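Local coordinates for OxsB protein (Bacillus megaterium, PDB 5UL3) that catalyses the oxidative ring contraction of dAMP to an oxetane aldehyde in oxetanocin A biosynthesis, using cobalamin, a [4Fe-4S] cluster and S-adenosylmethionine, at residues Glu363-Glu368 and Ile392-Ala397; Ala428-Ile433 and Gly466-Ile471; Arg377-Cys382 and Trp420-Leu425; Gly303-Glu308 and Pro356-Ala361. All coordinates share one frame; numbering follows the deposited sequence. Where two conformers were deposited one is given.

Contact 1 of 4, residues Glu363-Glu368 and Ile392-Ala397; sequences EEFIGE and IKFDFA
Ala397 O is linked by water 2 to Ile366 N of the loop 363-368, and a second water lies close to it. Water 2 donates to Ala397 O at 2.8 Å and accepts from Ile366 N at 2.9 Å. Water 1 accepts a weak hydrogen bond from Phe365 N, but its bond to Ala397 O is doubtful. No direct hydrogen bond crosses between the two segments. Beside the waters the contact is apolar. Phe365 crosses Phe396 at about a right angle, and its CD2 sits over the centre of the Phe396 ring, 3.5 Å above the plane. The two ring planes are 32° apart, an oblique pairing. Phe365 CB adds a contact to Phe396 CD1 at 3.5 Å. Chi1 of Phe365 (-179°) sets CG anti to the backbone N, and CG lies 3.8 Å from Phe396 CG. At the far end of that ring, Phe365 CZ meets Phe394 CE2 at 4.1 Å. Trp420 of helix 410-426 also meets the Phe396 ring. The CB of Glu363 points away from the strand; OE2 is hydrogen-bonded to cobalamin and OE1 forms a salt bridge with Arg323. The loop follows strand 357-360 of the partial TIM barrel. Buried aromatic packing thus holds a cobalamin-binding loop against the next strand, 393-398. Between these two segments the link from Ile366 N to Ala397 O runs through water.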
# COMPACT_ATOMS: atom_id res chain seq x y z
N GLU A 363 -0.84 -3.41 6.62
CA GLU A 363 -0.20 -2.50 7.57
C GLU A 363 0.68 -3.27 8.54
O GLU A 363 1.75 -2.78 8.95
CB GLU A 363 -1.26 -1.71 8.33
CG GLU A 363 -1.95 -0.63 7.50
CD GLU A 363 -2.87 0.21 8.34
OE1 GLU A 363 -3.77 -0.39 8.98
OE2 GLU A 363 -2.66 1.45 8.41
N GLU A 364 0.24 -4.45 8.95
CA GLU A 364 0.86 -5.25 10.01
C GLU A 364 0.77 -6.71 9.58
O GLU A 364 -0.22 -7.40 9.88
CB GLU A 364 0.18 -5.01 11.36
CG GLU A 364 0.74 -5.86 12.48
CD GLU A 364 0.07 -5.61 13.83
OE1 GLU A 364 -1.07 -5.07 13.86
OE2 GLU A 364 0.70 -5.94 14.85
N PHE A 365 1.82 -7.19 8.91
CA PHE A 365 1.81 -8.56 8.41
C PHE A 365 1.83 -9.58 9.55
O PHE A 365 1.13 -10.60 9.50
CB PHE A 365 3.00 -8.77 7.47
CG PHE A 365 3.07 -10.15 6.87
CD1 PHE A 365 2.10 -10.58 5.97
CD2 PHE A 365 4.12 -11.00 7.18
CE1 PHE A 365 2.19 -11.84 5.40
CE2 PHE A 365 4.22 -12.27 6.60
CZ PHE A 365 3.24 -12.70 5.72
N ILE A 366 2.60 -9.31 10.62
CA ILE A 366 2.79 -10.32 11.66
C ILE A 366 1.64 -10.31 12.67
O ILE A 366 1.06 -11.36 12.98
CB ILE A 366 4.15 -10.11 12.35
CG1 ILE A 366 5.27 -10.23 11.32
CG2 ILE A 366 4.34 -11.12 13.47
CD1 ILE A 366 6.55 -9.69 11.82
N GLY A 367 1.30 -9.15 13.19
CA GLY A 367 0.10 -9.05 14.00
C GLY A 367 0.29 -9.50 15.45
O GLY A 367 1.40 -9.75 15.94
N GLU A 368 -0.84 -9.57 16.14
CA GLU A 368 -0.91 -9.97 17.55
C GLU A 368 -2.28 -10.57 17.78
O GLU A 368 -3.30 -9.97 17.40
CB GLU A 368 -0.72 -8.78 18.51
CG GLU A 368 0.71 -8.34 18.74
CD GLU A 368 0.86 -7.43 19.96
OE1 GLU A 368 0.06 -7.56 20.91
OE2 GLU A 368 1.79 -6.59 19.98
N ILE A 392 9.05 -17.97 -4.48
CA ILE A 392 8.53 -16.63 -4.69
C ILE A 392 9.35 -15.65 -3.86
O ILE A 392 10.14 -16.04 -3.00
CB ILE A 392 7.04 -16.50 -4.34
CG1 ILE A 392 6.86 -16.49 -2.82
CG2 ILE A 392 6.21 -17.61 -5.00
CD1 ILE A 392 5.57 -15.81 -2.39
N LYS A 393 9.16 -14.37 -4.13
CA LYS A 393 9.64 -13.31 -3.25
C LYS A 393 8.46 -12.47 -2.79
O LYS A 393 7.48 -12.30 -3.52
CB LYS A 393 10.69 -12.46 -3.96
CG LYS A 393 11.91 -13.30 -4.33
CD LYS A 393 13.12 -12.47 -4.65
CE LYS A 393 14.37 -13.34 -4.72
NZ LYS A 393 14.82 -13.81 -3.38
N PHE A 394 8.53 -11.95 -1.56
CA PHE A 394 7.43 -11.10 -1.13
C PHE A 394 7.95 -10.02 -0.18
O PHE A 394 8.93 -10.22 0.55
CB PHE A 394 6.28 -11.92 -0.50
CG PHE A 394 6.63 -12.66 0.78
CD1 PHE A 394 7.26 -13.90 0.73
CD2 PHE A 394 6.25 -12.16 2.03
CE1 PHE A 394 7.55 -14.62 1.90
CE2 PHE A 394 6.53 -12.87 3.21
CZ PHE A 394 7.18 -14.10 3.14
N ASP A 395 7.32 -8.85 -0.25
CA ASP A 395 7.65 -7.71 0.59
C ASP A 395 6.51 -7.46 1.59
O ASP A 395 5.35 -7.66 1.26
CB ASP A 395 7.84 -6.45 -0.26
CG ASP A 395 9.00 -6.56 -1.26
OD1 ASP A 395 9.72 -7.59 -1.28
OD2 ASP A 395 9.16 -5.61 -2.04
N PHE A 396 6.85 -6.98 2.78
CA PHE A 396 5.82 -6.55 3.73
C PHE A 396 6.44 -5.54 4.69
O PHE A 396 7.65 -5.30 4.67
CB PHE A 396 5.20 -7.72 4.49
CG PHE A 396 6.17 -8.52 5.35
CD1 PHE A 396 6.40 -8.17 6.67
CD2 PHE A 396 6.79 -9.66 4.85
CE1 PHE A 396 7.28 -8.92 7.47
CE2 PHE A 396 7.64 -10.43 5.64
CZ PHE A 396 7.88 -10.06 6.95
N ALA A 397 5.59 -4.94 5.53
CA ALA A 397 6.01 -3.94 6.51
C ALA A 397 5.85 -4.49 7.92
O ALA A 397 4.99 -5.34 8.18
CB ALA A 397 5.20 -2.66 6.37
O HOH W 1 2.97 -5.58 6.74
O HOH W 2 4.26 -6.89 10.38

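Contact 2 of 4, residues Ala428-Ile433 and Gly466-Ile471; sequences ADRIFI and GINLRI. With EDO (1,2-ethanediol), chain F.
Ile431 and Ile467 make the apolar centre, with Ile431 CG1 against Ile467 CG2 at 3.7 Å. Ile467 CG2 is the branch anti to the backbone N. Ala428 CB touches the other branch of Ile467, at CD1. Further on, Ile433 CG1 meets Leu469 CD2 at 3.9 Å. The backbones run parallel, with strand bridges at Phe432-Arg470 and Ile433-Ile471, in neighbouring strands of the partial TIM barrel. Three backbone hydrogen bonds join them: Asn468 N to Asp429 O at 2.8 Å, Arg470 N to Ile431 O, and Ile433 N to Arg470 O. All three are fairly straight, at 155° to 164° at the hydrogen. Phe432 and Arg470 share one face of the sheet, and Ile433 and Ile471 share the other. Arg470 crosses Phe432 at about a right angle; its NH2 approaches Phe432 CD2 obliquely at 3.6 Å, and its NE lies at the ring edge, in plane. Water 4 donates to Arg430 O and accepts a weak bond from Arg470 NH2. At the polar edge, Arg430 and Asn468 lie side by side. Water 3 donates to Asp429 OD1 at 2.6 Å and accepts from Asn468 ND2 at 2.8 Å. Asp429 OD2 is hydrogen-bonded to His357 NE2. Leu469 N gives a weak hydrogen bond to O2 of an ethanediol. Strand 393-398 flanks 428-433 in the sheet. Helix 410-426 packs on Ile431 and Ile467 through Trp420, and helix 452-464 packs on Ile467, Leu469 and Ile471.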
# COMPACT_ATOMS: atom_id res chain seq x y z
N ALA A 428 10.82 -13.74 1.91
CA ALA A 428 10.78 -12.35 2.35
C ALA A 428 11.98 -11.61 1.77
O ALA A 428 13.12 -12.05 1.90
CB ALA A 428 10.79 -12.29 3.88
N ASP A 429 11.70 -10.49 1.11
CA ASP A 429 12.70 -9.82 0.28
C ASP A 429 12.99 -8.41 0.78
O ASP A 429 13.88 -8.22 1.61
CB ASP A 429 12.23 -9.80 -1.17
CG ASP A 429 13.26 -9.24 -2.12
OD1 ASP A 429 14.47 -9.28 -1.79
OD2 ASP A 429 12.86 -8.72 -3.17
N ARG A 430 12.26 -7.41 0.27
CA ARG A 430 12.44 -6.03 0.71
C ARG A 430 11.40 -5.74 1.80
O ARG A 430 10.23 -5.49 1.49
CB ARG A 430 12.33 -5.05 -0.45
CG ARG A 430 13.69 -4.85 -1.13
CD ARG A 430 13.63 -3.96 -2.36
NE ARG A 430 13.30 -4.76 -3.52
CZ ARG A 430 14.19 -5.25 -4.38
NH1 ARG A 430 13.77 -5.97 -5.40
NH2 ARG A 430 15.48 -4.99 -4.23
N ILE A 431 11.83 -5.78 3.07
CA ILE A 431 10.94 -5.55 4.21
C ILE A 431 11.11 -4.12 4.69
O ILE A 431 12.24 -3.61 4.80
CB ILE A 431 11.21 -6.58 5.34
CG1 ILE A 431 10.54 -7.94 5.11
CG2 ILE A 431 10.70 -6.07 6.68
CD1 ILE A 431 10.12 -8.29 3.70
N PHE A 432 9.98 -3.45 4.98
CA PHE A 432 9.97 -2.07 5.47
C PHE A 432 9.77 -2.12 6.98
O PHE A 432 8.80 -2.71 7.45
CB PHE A 432 8.83 -1.27 4.82
CG PHE A 432 8.72 0.14 5.31
CD1 PHE A 432 7.92 0.45 6.41
CD2 PHE A 432 9.37 1.17 4.66
CE1 PHE A 432 7.82 1.76 6.87
CE2 PHE A 432 9.28 2.48 5.11
CZ PHE A 432 8.50 2.78 6.21
N ILE A 433 10.67 -1.48 7.73
CA ILE A 433 10.52 -1.40 9.19
C ILE A 433 10.28 0.05 9.55
O ILE A 433 11.09 0.93 9.21
CB ILE A 433 11.75 -1.93 9.94
CG1 ILE A 433 12.14 -3.33 9.48
CG2 ILE A 433 11.50 -1.87 11.49
CD1 ILE A 433 11.25 -4.42 9.99
N GLY A 466 19.46 -12.18 6.06
CA GLY A 466 19.53 -12.01 4.60
C GLY A 466 18.36 -11.29 3.98
O GLY A 466 18.26 -11.24 2.75
N ILE A 467 17.47 -10.74 4.79
CA ILE A 467 16.36 -9.94 4.29
C ILE A 467 16.88 -8.55 3.98
O ILE A 467 17.73 -8.02 4.70
CB ILE A 467 15.22 -9.93 5.35
CG1 ILE A 467 14.60 -11.32 5.44
CG2 ILE A 467 14.16 -8.90 5.02
CD1 ILE A 467 13.73 -11.57 6.69
N ASN A 468 16.31 -7.88 2.94
CA ASN A 468 16.83 -6.61 2.37
C ASN A 468 16.00 -5.39 2.80
O ASN A 468 15.06 -4.98 2.10
CB ASN A 468 16.88 -6.75 0.85
CG ASN A 468 17.32 -5.46 0.11
OD1 ASN A 468 17.78 -4.49 0.71
ND2 ASN A 468 17.18 -5.47 -1.22
N LEU A 469 16.42 -4.73 3.88
CA LEU A 469 15.63 -3.76 4.64
C LEU A 469 15.54 -2.38 3.99
O LEU A 469 16.47 -1.92 3.32
CB LEU A 469 16.27 -3.55 6.02
CG LEU A 469 16.33 -4.76 6.88
CD1 LEU A 469 17.23 -4.46 8.10
CD2 LEU A 469 14.90 -4.96 7.30
N ARG A 470 14.42 -1.71 4.28
CA ARG A 470 14.21 -0.27 4.11
C ARG A 470 13.61 0.22 5.42
O ARG A 470 12.85 -0.52 6.04
CB ARG A 470 13.20 0.07 2.99
CG ARG A 470 13.73 0.31 1.61
CD ARG A 470 12.73 1.16 0.80
NE ARG A 470 11.34 0.96 1.23
CZ ARG A 470 10.58 -0.07 0.86
NH1 ARG A 470 11.08 -1.02 0.08
NH2 ARG A 470 9.33 -0.17 1.29
N ILE A 471 13.93 1.44 5.84
CA ILE A 471 13.30 1.97 7.06
C ILE A 471 12.66 3.33 6.78
O ILE A 471 13.19 4.13 6.01
CB ILE A 471 14.29 2.07 8.25
CG1 ILE A 471 15.37 3.16 8.02
CG2 ILE A 471 14.89 0.70 8.57
CD1 ILE A 471 16.24 3.42 9.26
C1 EDO F . 21.30 -4.58 3.92
O1 EDO F . 22.08 -4.45 5.12
C2 EDO F . 19.79 -4.63 4.21
O2 EDO F . 19.08 -4.18 3.04
O HOH W 3 16.10 -7.49 -2.85
O HOH W 4 8.83 -3.24 1.40

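Contact 3 of 4, residues Arg377-Cys382 and Trp420-Leu425; sequences RIIDIC and WHYCAL
Tyr422 turns one ring face to Ile379, where two successive outer helices of the partial TIM barrel pack together. These are helices 374-386 and 410-426. Their short segments run nearly parallel, 20° apart, with axes 8.9 Å apart at the closest. Such a parallel pair fits the repeated strand-helix order of the barrel, in which strand 393-398 lies between the two helices in the chain. Ile379 CG2 stands over the centre of the Tyr422 ring, 3.9 Å from the centroid and only 6° off the ring normal. This is a CH-pi contact. CG2 is the branch anti to the backbone N, and chi1 of -72° puts CG1 beside that N. Ile379 CG1 also reaches the ring, near CD1 and CG. Cys382 comes to the same ring from another direction: its CB lies at the edge, near the ring plane. Cys382 CB also packs on Tyr422 CB at 3.9 Å. Ile378 meets the cysteine of the other helix, with CG2 against Cys423 SG at 3.5 Å. The CB of Trp420 points away from helix 374-386; its ring meets that of Phe396 and its NE1 is hydrogen-bonded to Ser402 O. Packing of aliphatic carbon, ring and sulphur carries the contact. The two thiols lie close without being bonded, with Cys382 SG 4.0 Å from Cys423 SG.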
# COMPACT_ATOMS: atom_id res chain seq x y z
N ARG A 377 1.23 -18.69 13.23
CA ARG A 377 0.48 -18.47 12.00
C ARG A 377 1.42 -18.10 10.84
O ARG A 377 1.26 -18.59 9.72
CB ARG A 377 -0.56 -17.37 12.22
CG ARG A 377 -1.24 -16.91 10.95
CD ARG A 377 -2.38 -15.97 11.23
NE ARG A 377 -2.92 -15.38 10.01
CZ ARG A 377 -2.35 -14.37 9.35
NH1 ARG A 377 -1.21 -13.84 9.78
NH2 ARG A 377 -2.93 -13.90 8.25
N ILE A 378 2.39 -17.22 11.10
CA ILE A 378 3.32 -16.84 10.04
C ILE A 378 4.16 -18.04 9.62
O ILE A 378 4.38 -18.28 8.43
CB ILE A 378 4.20 -15.65 10.50
CG1 ILE A 378 3.34 -14.42 10.83
CG2 ILE A 378 5.27 -15.32 9.43
CD1 ILE A 378 2.49 -13.89 9.67
N ILE A 379 4.65 -18.81 10.60
CA ILE A 379 5.46 -19.98 10.28
C ILE A 379 4.67 -20.97 9.44
O ILE A 379 5.19 -21.53 8.47
CB ILE A 379 6.01 -20.62 11.58
CG1 ILE A 379 7.09 -19.70 12.16
CG2 ILE A 379 6.56 -22.01 11.28
CD1 ILE A 379 7.51 -20.04 13.59
N ASP A 380 3.37 -21.15 9.75
CA ASP A 380 2.52 -22.03 8.94
C ASP A 380 2.35 -21.51 7.50
O ASP A 380 2.35 -22.30 6.54
CB ASP A 380 1.15 -22.19 9.60
CG ASP A 380 1.21 -23.00 10.90
OD1 ASP A 380 2.31 -23.48 11.25
OD2 ASP A 380 0.17 -23.15 11.57
N ILE A 381 2.16 -20.20 7.33
CA ILE A 381 2.10 -19.64 5.97
C ILE A 381 3.42 -19.90 5.24
O ILE A 381 3.44 -20.35 4.08
CB ILE A 381 1.76 -18.14 6.03
CG1 ILE A 381 0.33 -17.94 6.53
CG2 ILE A 381 1.95 -17.48 4.63
CD1 ILE A 381 0.02 -16.52 6.99
N CYS A 382 4.54 -19.66 5.93
CA CYS A 382 5.85 -19.88 5.33
C CYS A 382 6.04 -21.35 4.96
O CYS A 382 6.58 -21.66 3.89
CB CYS A 382 6.95 -19.43 6.28
SG CYS A 382 7.04 -17.64 6.46
N TRP A 420 11.01 -14.98 11.87
CA TRP A 420 11.62 -14.17 10.83
C TRP A 420 12.52 -15.00 9.92
O TRP A 420 12.60 -14.74 8.71
CB TRP A 420 12.40 -13.01 11.47
CG TRP A 420 11.52 -11.86 11.82
CD1 TRP A 420 10.92 -11.59 13.04
CD2 TRP A 420 11.09 -10.81 10.93
NE1 TRP A 420 10.17 -10.44 12.96
CE2 TRP A 420 10.26 -9.94 11.68
CE3 TRP A 420 11.34 -10.53 9.58
CZ2 TRP A 420 9.68 -8.81 11.11
CZ3 TRP A 420 10.75 -9.40 9.02
CH2 TRP A 420 9.93 -8.55 9.79
N HIS A 421 13.19 -16.01 10.47
CA HIS A 421 13.99 -16.90 9.64
C HIS A 421 13.11 -17.64 8.65
O HIS A 421 13.44 -17.74 7.46
CB HIS A 421 14.78 -17.89 10.50
CG HIS A 421 15.68 -18.79 9.71
ND1 HIS A 421 15.77 -20.14 9.94
CD2 HIS A 421 16.54 -18.53 8.69
CE1 HIS A 421 16.64 -20.68 9.10
NE2 HIS A 421 17.12 -19.72 8.34
N TYR A 422 11.96 -18.15 9.11
CA TYR A 422 11.02 -18.79 8.20
C TYR A 422 10.55 -17.82 7.12
O TYR A 422 10.36 -18.23 5.97
CB TYR A 422 9.81 -19.34 8.97
CG TYR A 422 9.98 -20.79 9.38
CD1 TYR A 422 10.64 -21.11 10.55
CD2 TYR A 422 9.53 -21.82 8.58
CE1 TYR A 422 10.82 -22.43 10.93
CE2 TYR A 422 9.71 -23.15 8.95
CZ TYR A 422 10.35 -23.44 10.13
OH TYR A 422 10.54 -24.75 10.52
N CYS A 423 10.33 -16.55 7.48
CA CYS A 423 9.99 -15.56 6.46
C CYS A 423 11.09 -15.46 5.41
O CYS A 423 10.82 -15.45 4.21
CB CYS A 423 9.74 -14.20 7.09
SG CYS A 423 8.20 -14.13 8.01
N ALA A 424 12.35 -15.37 5.86
CA ALA A 424 13.45 -15.32 4.90
C ALA A 424 13.49 -16.57 4.02
O ALA A 424 13.66 -16.48 2.80
CB ALA A 424 14.78 -15.14 5.64
N LEU A 425 13.36 -17.75 4.64
CA LEU A 425 13.38 -18.99 3.87
C LEU A 425 12.29 -19.01 2.82
O LEU A 425 12.49 -19.51 1.70
CB LEU A 425 13.22 -20.20 4.80
CG LEU A 425 14.37 -20.52 5.75
CD1 LEU A 425 13.98 -21.69 6.65
CD2 LEU A 425 15.61 -20.87 4.95

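Contact 4 of 4, residues Gly303-Glu308 and Pro356-Ala361; sequences GALTLE and PHIYMA
Leu307 and Ala361 form the tight end of this parallel strand pair in the partial TIM barrel of the radical SAM domain. Ala361 N donates to Leu307 O at 2.7 Å, nearly straight at 170°. Tyr359 N donates to Leu305 O at 3.0 Å, also nearly straight. In both bonds the donor is tilted from the carbonyl plane. Between them the pairing is looser: Leu307 N to Tyr359 O is a weak bond of 3.5 Å. The short strand segments are 41° apart. Leu307 and Met360 share the sheet face that helix 335-351 covers through Leu307. Ile358 reaches back across on this buried side, its CD1 against Leu305 CB at 3.9 Å. Chi2 of Ile358 is -75°, which places CD1 toward that neighbour. The other end is more open. Ala304 and Tyr359 are partly exposed, and Ala304 CB meets Tyr359 CE1 at 3.7 Å. Leu305 O lies in plane at the Tyr359 ring edge, while His357 ND1 sits over one ring face, toward the rim. His357 NE2 is hydrogen-bonded to Asp429 OD2. Here a water takes the place of a direct strand bond: water 5 accepts from Leu305 N and donates to His357 O at 2.6 Å. At the tight end both segments reach cobalamin. Glu308 OE2 is hydrogen-bonded to cobalamin and OE1 forms a salt bridge with Arg311, while Ala361 O makes a weak hydrogen bond to the cofactor. Glu308 CB rests against Ala361 CB at 3.9 Å.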
# COMPACT_ATOMS: atom_id res chain seq x y z
N GLY A 303 3.25 -4.22 -14.42
CA GLY A 303 2.79 -3.98 -13.07
C GLY A 303 2.99 -5.15 -12.12
O GLY A 303 3.56 -6.18 -12.46
N ALA A 304 2.50 -4.97 -10.88
CA ALA A 304 2.86 -5.82 -9.75
C ALA A 304 1.66 -6.54 -9.15
O ALA A 304 0.55 -6.00 -9.08
CB ALA A 304 3.52 -4.98 -8.65
N LEU A 305 1.92 -7.75 -8.64
CA LEU A 305 0.94 -8.49 -7.84
C LEU A 305 0.94 -7.99 -6.39
O LEU A 305 1.98 -7.65 -5.83
CB LEU A 305 1.28 -9.97 -7.84
CG LEU A 305 1.49 -10.55 -9.23
CD1 LEU A 305 2.23 -11.86 -9.12
CD2 LEU A 305 0.13 -10.75 -9.87
N THR A 306 -0.26 -7.96 -5.80
CA THR A 306 -0.47 -7.53 -4.43
C THR A 306 -1.41 -8.50 -3.75
O THR A 306 -2.11 -9.28 -4.40
CB THR A 306 -1.06 -6.12 -4.37
OG1 THR A 306 -2.33 -6.12 -5.04
CG2 THR A 306 -0.13 -5.10 -5.03
N LEU A 307 -1.43 -8.46 -2.41
CA LEU A 307 -2.41 -9.19 -1.62
C LEU A 307 -2.40 -8.54 -0.24
O LEU A 307 -1.36 -8.07 0.21
CB LEU A 307 -2.07 -10.67 -1.48
CG LEU A 307 -3.14 -11.51 -0.77
CD1 LEU A 307 -4.48 -11.39 -1.51
CD2 LEU A 307 -2.70 -12.98 -0.69
N GLU A 308 -3.56 -8.53 0.42
CA GLU A 308 -3.65 -8.08 1.80
C GLU A 308 -4.02 -9.29 2.64
O GLU A 308 -5.11 -9.86 2.45
CB GLU A 308 -4.68 -6.95 1.95
CG GLU A 308 -4.58 -6.19 3.31
CD GLU A 308 -5.62 -5.08 3.49
OE1 GLU A 308 -6.75 -5.22 2.97
OE2 GLU A 308 -5.32 -4.07 4.19
N PRO A 356 7.00 -13.77 -10.08
CA PRO A 356 6.36 -14.19 -8.81
C PRO A 356 6.89 -13.40 -7.62
O PRO A 356 7.62 -13.92 -6.77
CB PRO A 356 6.74 -15.67 -8.74
CG PRO A 356 8.10 -15.72 -9.39
CD PRO A 356 8.05 -14.72 -10.51
N HIS A 357 6.51 -12.13 -7.57
CA HIS A 357 6.88 -11.21 -6.50
C HIS A 357 5.61 -10.58 -5.96
O HIS A 357 4.92 -9.85 -6.69
CB HIS A 357 7.84 -10.13 -7.00
CG HIS A 357 8.68 -9.52 -5.92
ND1 HIS A 357 8.14 -8.85 -4.84
CD2 HIS A 357 10.02 -9.46 -5.76
CE1 HIS A 357 9.11 -8.42 -4.06
NE2 HIS A 357 10.26 -8.78 -4.60
N ILE A 358 5.29 -10.84 -4.69
CA ILE A 358 4.06 -10.34 -4.08
C ILE A 358 4.39 -9.16 -3.18
O ILE A 358 5.23 -9.27 -2.28
CB ILE A 358 3.35 -11.43 -3.27
CG1 ILE A 358 3.19 -12.73 -4.08
CG2 ILE A 358 1.99 -10.91 -2.77
CD1 ILE A 358 2.10 -12.65 -5.13
N TYR A 359 3.70 -8.05 -3.38
CA TYR A 359 3.83 -6.91 -2.48
C TYR A 359 2.65 -6.98 -1.51
O TYR A 359 1.52 -6.69 -1.88
CB TYR A 359 3.84 -5.61 -3.27
CG TYR A 359 5.04 -5.63 -4.20
CD1 TYR A 359 4.96 -6.22 -5.47
CD2 TYR A 359 6.26 -5.13 -3.78
CE1 TYR A 359 6.07 -6.27 -6.30
CE2 TYR A 359 7.38 -5.17 -4.61
CZ TYR A 359 7.27 -5.74 -5.87
OH TYR A 359 8.40 -5.77 -6.67
N MET A 360 2.93 -7.40 -0.27
CA MET A 360 1.87 -7.50 0.72
C MET A 360 1.39 -6.11 1.11
O MET A 360 2.20 -5.22 1.45
CB MET A 360 2.32 -8.25 1.98
CG MET A 360 2.82 -9.66 1.79
SD MET A 360 1.56 -10.78 1.12
CE MET A 360 2.43 -12.33 1.36
N ALA A 361 0.08 -5.92 1.08
CA ALA A 361 -0.51 -4.63 1.38
C ALA A 361 -0.69 -4.39 2.88
O ALA A 361 -0.97 -3.25 3.27
CB ALA A 361 -1.88 -4.49 0.70
O HOH W 5 4.68 -8.67 -9.03

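Overall arrangement
All four contacts belong to the partial TIM barrel. Contacts 2 and 4 join parallel strands of one sheet and rest on backbone hydrogen bonds. Contact 1 lies between them, since strand 393-398 borders both 357-360 and 432-436. It sets a loop on that strand through aromatic rings and water. Contact 3 is the outer helix layer and is almost wholly apolar. Contacts 1, 3 and 4 are buried, and contact 2 is partly exposed, with charged residues and water at its edge. Cobalamin is bound at contacts 1 and 4, while contact 3 touches neither cofactor site. Asp429 of contact 2 and His357 of contact 4 share a hydrogen bond that spans the strand between them.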